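PDB 3AGK: peptide chain release factor subunit 1 from Aeropyrum pernix, which probably directs the termination of translation in response to the stop codons UAA, UAG and UGA. Local coordinates for residues D135-E149 with K216-A230. Residues are numbered along the deposited sequence; the frame is centred on the assembly and turned at random.
Sequences DMVEDNNAIGIIIVE and KGVLKGVIVAGPGLA
Strands 142-149 and 219-226 run parallel at the middle of the mixed five-stranded sheet of eRF1 domain 2, their axes 19° apart, joined by seven backbone hydrogen bonds from Ala142 N to Val218 O through to Val148 N to Ala225 O. The pairing shifts by one residue between Ala142-Leu219 and Ile143-Gly221, which marks a beta bulge at Lys220. Beyond it the bonds alternate regularly: Gly144 and Ile146 each donate and accept, and Ile146 N meets Ile223 O at 2.8 Å, almost in line with the carbonyl.

Side chains then sort onto two faces. On one, Ile146 CD1 lies 3.9 Å from Val222 CG1, and CG2 of Val148 meets CG1 of Val224; helix 188-215 covers this face through Ala206 and Phe199. On the other, Ile143 turns CG2 anti to its own N (CG1 at chi1 -57°), which lays that methyl 3.8 Å from Ile223 CD1; helix 259-269 packs here against Ile145, Ile147 and Ala225. Glycine suits position 221, since a CB there would come tightly against Ile143 CD1.

At the N-terminal end, Lys216 NZ forms a salt bridge with Asp135 OD2 from above the carboxylate plane, 39° out of it, though Asp135 is poorly ordered.

At the far end, Glu149 crosses the Pro227 ring at about a right angle, CG 3.6 Å from Pro227 CG, while its OE2 accepts a hydrogen bond from Gln258. With an alanine here, Gln258 NE2 would probably be left without this acceptor and one side of the proline ring uncovered. One water donates to two carbonyls, one from each chain segment, 2.8 Å from Val148 O and 2.6 Å from Pro227 O.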
loop_
_atom_site.group_PDB
_atom_site.type_symbol
_atom_site.label_atom_id
_atom_site.label_comp_id
_atom_site.label_asym_id
_atom_site.label_seq_id
_atom_site.Cartn_x
_atom_site.Cartn_y
_atom_site.Cartn_z
ATOM N N ASP A 135 0.421 1.400 9.076
ATOM C CA ASP A 135 -0.755 0.577 9.338
ATOM C C ASP A 135 -1.972 1.357 9.847
ATOM O O ASP A 135 -3.104 0.871 9.757
ATOM C CB ASP A 135 -0.399 -0.557 10.295
ATOM C CG ASP A 135 0.325 -1.696 9.601
ATOM O OD1 ASP A 135 1.139 -2.371 10.261
ATOM O OD2 ASP A 135 0.080 -1.912 8.394
ATOM N N MET A 136 -1.743 2.557 10.378
ATOM C CA MET A 136 -2.846 3.378 10.879
ATOM C C MET A 136 -3.070 4.598 9.996
ATOM O O MET A 136 -4.037 5.340 10.170
ATOM C CB MET A 136 -2.608 3.798 12.330
ATOM C CG MET A 136 -3.820 4.440 13.028
ATOM S SD MET A 136 -5.123 3.302 13.569
ATOM C CE MET A 136 -5.979 4.314 14.781
ATOM N N VAL A 137 -2.166 4.806 9.049
ATOM C CA VAL A 137 -2.368 5.814 8.019
ATOM C C VAL A 137 -3.141 5.141 6.892
ATOM O O VAL A 137 -3.562 5.771 5.918
ATOM C CB VAL A 137 -1.024 6.304 7.477
ATOM C CG1 VAL A 137 -0.439 5.280 6.527
ATOM C CG2 VAL A 137 -1.193 7.616 6.777
ATOM N N GLU A 138 -3.333 3.838 7.061
ATOM C CA GLU A 138 -3.787 2.963 5.999
ATOM C C GLU A 138 -5.254 2.600 6.162
ATOM O O GLU A 138 -5.645 2.019 7.174
ATOM C CB GLU A 138 -2.941 1.693 6.034
ATOM C CG GLU A 138 -3.171 0.721 4.908
ATOM C CD GLU A 138 -2.554 -0.634 5.199
ATOM O OE1 GLU A 138 -1.351 -0.708 5.541
ATOM O OE2 GLU A 138 -3.285 -1.631 5.091
ATOM N N ASP A 139 -6.057 2.949 5.161
ATOM C CA ASP A 139 -7.445 2.498 5.080
ATOM C C ASP A 139 -7.529 0.984 5.262
ATOM O O ASP A 139 -6.833 0.221 4.588
ATOM C CB ASP A 139 -8.063 2.859 3.726
ATOM C CG ASP A 139 -7.531 4.163 3.164
ATOM O OD1 ASP A 139 -8.351 5.050 2.855
ATOM O OD2 ASP A 139 -6.295 4.305 3.026
ATOM N N ASN A 140 -8.378 0.548 6.179
ATOM C CA ASN A 140 -8.660 -0.864 6.306
ATOM C C ASN A 140 -9.603 -1.280 5.189
ATOM O O ASN A 140 -10.760 -1.606 5.440
ATOM C CB ASN A 140 -9.283 -1.165 7.668
ATOM C CG ASN A 140 -8.295 -1.003 8.812
ATOM O OD1 ASN A 140 -8.684 -0.959 9.982
ATOM N ND2 ASN A 140 -7.007 -0.919 8.479
ATOM N N ASN A 141 -9.116 -1.247 3.953
ATOM C CA ASN A 141 -9.949 -1.611 2.812
ATOM C C ASN A 141 -9.289 -2.578 1.828
ATOM O O ASN A 141 -9.609 -2.585 0.643
ATOM C CB ASN A 141 -10.424 -0.355 2.074
ATOM C CG ASN A 141 -9.291 0.404 1.418
ATOM O OD1 ASN A 141 -9.519 1.433 0.788
ATOM N ND2 ASN A 141 -8.066 -0.100 1.553
ATOM N N ALA A 142 -8.367 -3.395 2.317
ATOM C CA ALA A 142 -7.632 -4.298 1.438
ATOM C C ALA A 142 -8.437 -5.555 1.076
ATOM O O ALA A 142 -9.138 -6.142 1.914
ATOM C CB ALA A 142 -6.301 -4.679 2.069
ATOM N N ILE A 143 -8.325 -5.941 -0.187
ATOM C CA ILE A 143 -8.875 -7.191 -0.692
ATOM C C ILE A 143 -7.756 -8.110 -1.200
ATOM O O ILE A 143 -6.917 -7.694 -2.013
ATOM C CB ILE A 143 -9.848 -6.920 -1.852
ATOM C CG1 ILE A 143 -10.966 -5.979 -1.383
ATOM C CG2 ILE A 143 -10.377 -8.236 -2.444
ATOM C CD1 ILE A 143 -11.813 -6.560 -0.266
ATOM N N GLY A 144 -7.736 -9.345 -0.702
ATOM C CA GLY A 144 -6.823 -10.367 -1.190
ATOM C C GLY A 144 -7.481 -11.076 -2.361
ATOM O O GLY A 144 -8.695 -11.200 -2.425
ATOM N N ILE A 145 -6.682 -11.507 -3.321
ATOM C CA ILE A 145 -7.200 -12.240 -4.471
ATOM C C ILE A 145 -6.332 -13.478 -4.707
ATOM O O ILE A 145 -5.093 -13.384 -4.731
ATOM C CB ILE A 145 -7.201 -11.375 -5.737
ATOM C CG1 ILE A 145 -7.846 -10.020 -5.439
ATOM C CG2 ILE A 145 -7.911 -12.105 -6.913
ATOM C CD1 ILE A 145 -7.206 -8.901 -6.190
ATOM N N ILE A 146 -6.993 -14.626 -4.843
ATOM C CA ILE A 146 -6.336 -15.884 -5.195
ATOM C C ILE A 146 -6.957 -16.392 -6.499
ATOM O O ILE A 146 -8.151 -16.665 -6.555
ATOM C CB ILE A 146 -6.479 -16.954 -4.081
ATOM C CG1 ILE A 146 -5.955 -16.411 -2.750
ATOM C CG2 ILE A 146 -5.719 -18.225 -4.446
ATOM C CD1 ILE A 146 -6.499 -17.124 -1.511
ATOM N N ILE A 147 -6.142 -16.452 -7.553
ATOM C CA ILE A 147 -6.504 -17.106 -8.811
ATOM C C ILE A 147 -5.955 -18.530 -8.787
ATOM O O ILE A 147 -4.758 -18.735 -8.578
ATOM C CB ILE A 147 -5.941 -16.351 -10.039
ATOM C CG1 ILE A 147 -6.377 -14.881 -10.013
ATOM C CG2 ILE A 147 -6.403 -17.009 -11.337
ATOM C CD1 ILE A 147 -5.683 -14.058 -11.057
ATOM N N VAL A 148 -6.834 -19.508 -8.966
ATOM C CA VAL A 148 -6.434 -20.898 -8.809
ATOM C C VAL A 148 -6.705 -21.698 -10.062
ATOM O O VAL A 148 -7.790 -21.616 -10.646
ATOM C CB VAL A 148 -7.201 -21.628 -7.685
ATOM C CG1 VAL A 148 -6.472 -22.936 -7.349
ATOM C CG2 VAL A 148 -7.339 -20.767 -6.457
ATOM N N GLU A 149 -5.711 -22.481 -10.450
ATOM C CA GLU A 149 -5.870 -23.519 -11.446
ATOM C C GLU A 149 -5.252 -24.771 -10.853
ATOM O O GLU A 149 -4.483 -24.697 -9.893
ATOM C CB GLU A 149 -5.121 -23.166 -12.728
ATOM C CG GLU A 149 -5.857 -22.217 -13.629
ATOM C CD GLU A 149 -5.127 -21.983 -14.937
ATOM O OE1 GLU A 149 -5.264 -22.823 -15.855
ATOM O OE2 GLU A 149 -4.424 -20.957 -15.046
ATOM N N LYS A 216 -4.275 -7.785 11.310
ATOM C CA LYS A 216 -4.124 -6.349 11.537
ATOM C C LYS A 216 -5.422 -5.597 11.265
ATOM O O LYS A 216 -5.492 -4.397 11.496
ATOM C CB LYS A 216 -3.022 -5.752 10.655
ATOM C CG LYS A 216 -1.599 -6.118 11.039
ATOM C CD LYS A 216 -0.600 -5.347 10.178
ATOM C CE LYS A 216 -1.073 -5.266 8.726
ATOM N NZ LYS A 216 -0.175 -4.457 7.845
ATOM N N GLY A 217 -6.434 -6.289 10.744
ATOM C CA GLY A 217 -7.712 -5.663 10.424
ATOM C C GLY A 217 -7.769 -4.939 9.085
ATOM O O GLY A 217 -8.816 -4.456 8.662
ATOM N N VAL A 218 -6.619 -4.863 8.429
ATOM C CA VAL A 218 -6.477 -4.257 7.119
ATOM C C VAL A 218 -7.200 -5.029 6.008
ATOM O O VAL A 218 -7.765 -4.430 5.086
ATOM C CB VAL A 218 -4.992 -4.177 6.754
ATOM C CG1 VAL A 218 -4.830 -3.834 5.297
ATOM C CG2 VAL A 218 -4.287 -3.170 7.643
ATOM N N LEU A 219 -7.159 -6.358 6.075
ATOM C CA LEU A 219 -7.802 -7.177 5.051
ATOM C C LEU A 219 -9.279 -7.316 5.355
ATOM O O LEU A 219 -9.648 -7.812 6.414
ATOM C CB LEU A 219 -7.167 -8.572 4.968
ATOM C CG LEU A 219 -7.327 -9.330 3.646
ATOM C CD1 LEU A 219 -6.630 -8.566 2.518
ATOM C CD2 LEU A 219 -6.756 -10.772 3.743
ATOM N N LYS A 220 -10.119 -6.906 4.411
ATOM C CA LYS A 220 -11.564 -6.995 4.588
ATOM C C LYS A 220 -12.207 -8.163 3.834
ATOM O O LYS A 220 -13.325 -8.571 4.144
ATOM C CB LYS A 220 -12.234 -5.673 4.195
ATOM C CG LYS A 220 -11.893 -4.520 5.137
ATOM C CD LYS A 220 -12.669 -4.598 6.449
ATOM C CE LYS A 220 -13.784 -3.541 6.490
ATOM N NZ LYS A 220 -14.579 -3.551 7.757
ATOM N N GLY A 221 -11.509 -8.704 2.846
ATOM C CA GLY A 221 -12.082 -9.782 2.065
ATOM C C GLY A 221 -11.086 -10.493 1.186
ATOM O O GLY A 221 -9.963 -10.018 1.003
ATOM N N VAL A 222 -11.509 -11.627 0.630
ATOM C CA VAL A 222 -10.676 -12.382 -0.304
ATOM C C VAL A 222 -11.525 -12.826 -1.465
ATOM O O VAL A 222 -12.610 -13.378 -1.282
ATOM C CB VAL A 222 -10.038 -13.621 0.361
ATOM C CG1 VAL A 222 -9.204 -14.437 -0.665
ATOM C CG2 VAL A 222 -9.185 -13.187 1.560
ATOM N N ILE A 223 -11.057 -12.549 -2.669
ATOM C CA ILE A 223 -11.730 -13.047 -3.851
ATOM C C ILE A 223 -10.989 -14.292 -4.304
ATOM O O ILE A 223 -9.751 -14.282 -4.441
ATOM C CB ILE A 223 -11.703 -12.009 -4.982
ATOM C CG1 ILE A 223 -12.544 -10.784 -4.606
ATOM C CG2 ILE A 223 -12.215 -12.627 -6.284
ATOM C CD1 ILE A 223 -12.288 -9.576 -5.501
ATOM N N VAL A 224 -11.724 -15.372 -4.519
ATOM C CA VAL A 224 -11.112 -16.530 -5.165
ATOM C C VAL A 224 -11.665 -16.609 -6.591
ATOM O O VAL A 224 -12.873 -16.594 -6.791
ATOM C CB VAL A 224 -11.332 -17.870 -4.383
ATOM C CG1 VAL A 224 -10.721 -19.061 -5.154
ATOM C CG2 VAL A 224 -10.743 -17.773 -2.997
ATOM N N ALA A 225 -10.766 -16.659 -7.571
ATOM C CA ALA A 225 -11.138 -16.692 -8.986
ATOM C C ALA A 225 -10.347 -17.764 -9.720
ATOM O O ALA A 225 -9.436 -18.356 -9.169
ATOM C CB ALA A 225 -10.880 -15.348 -9.633
ATOM N N GLY A 226 -10.686 -17.977 -10.979
ATOM C CA GLY A 226 -9.944 -18.910 -11.798
ATOM C C GLY A 226 -10.834 -19.488 -12.874
ATOM O O GLY A 226 -12.059 -19.311 -12.849
ATOM N N PRO A 227 -10.230 -20.180 -13.838
ATOM C CA PRO A 227 -11.057 -20.841 -14.851
ATOM C C PRO A 227 -11.522 -22.217 -14.376
ATOM O O PRO A 227 -10.828 -22.879 -13.596
ATOM C CB PRO A 227 -10.100 -20.967 -16.031
ATOM C CG PRO A 227 -8.746 -21.103 -15.387
ATOM C CD PRO A 227 -8.788 -20.252 -14.145
ATOM N N GLY A 228 -12.697 -22.632 -14.823
ATOM C CA GLY A 228 -13.186 -23.968 -14.540
ATOM C C GLY A 228 -13.408 -24.249 -13.072
ATOM O O GLY A 228 -13.664 -23.335 -12.274
ATOM N N LEU A 229 -13.285 -25.520 -12.705
ATOM C CA LEU A 229 -13.763 -25.989 -11.407
ATOM C C LEU A 229 -12.739 -25.908 -10.273
ATOM O O LEU A 229 -13.091 -26.050 -9.103
ATOM C CB LEU A 229 -14.263 -27.419 -11.550
ATOM C CG LEU A 229 -15.502 -27.809 -10.759
ATOM C CD1 LEU A 229 -16.656 -26.840 -10.991
ATOM C CD2 LEU A 229 -15.893 -29.217 -11.148
ATOM N N ALA A 230 -11.479 -25.676 -10.605
ATOM C CA ALA A 230 -10.431 -25.793 -9.585
ATOM C C ALA A 230 -10.665 -24.917 -8.341
ATOM O O ALA A 230 -10.395 -25.348 -7.205
ATOM C CB ALA A 230 -9.061 -25.535 -10.183
HETATM O O HOH W 1 -10.448 -22.276 -11.059
#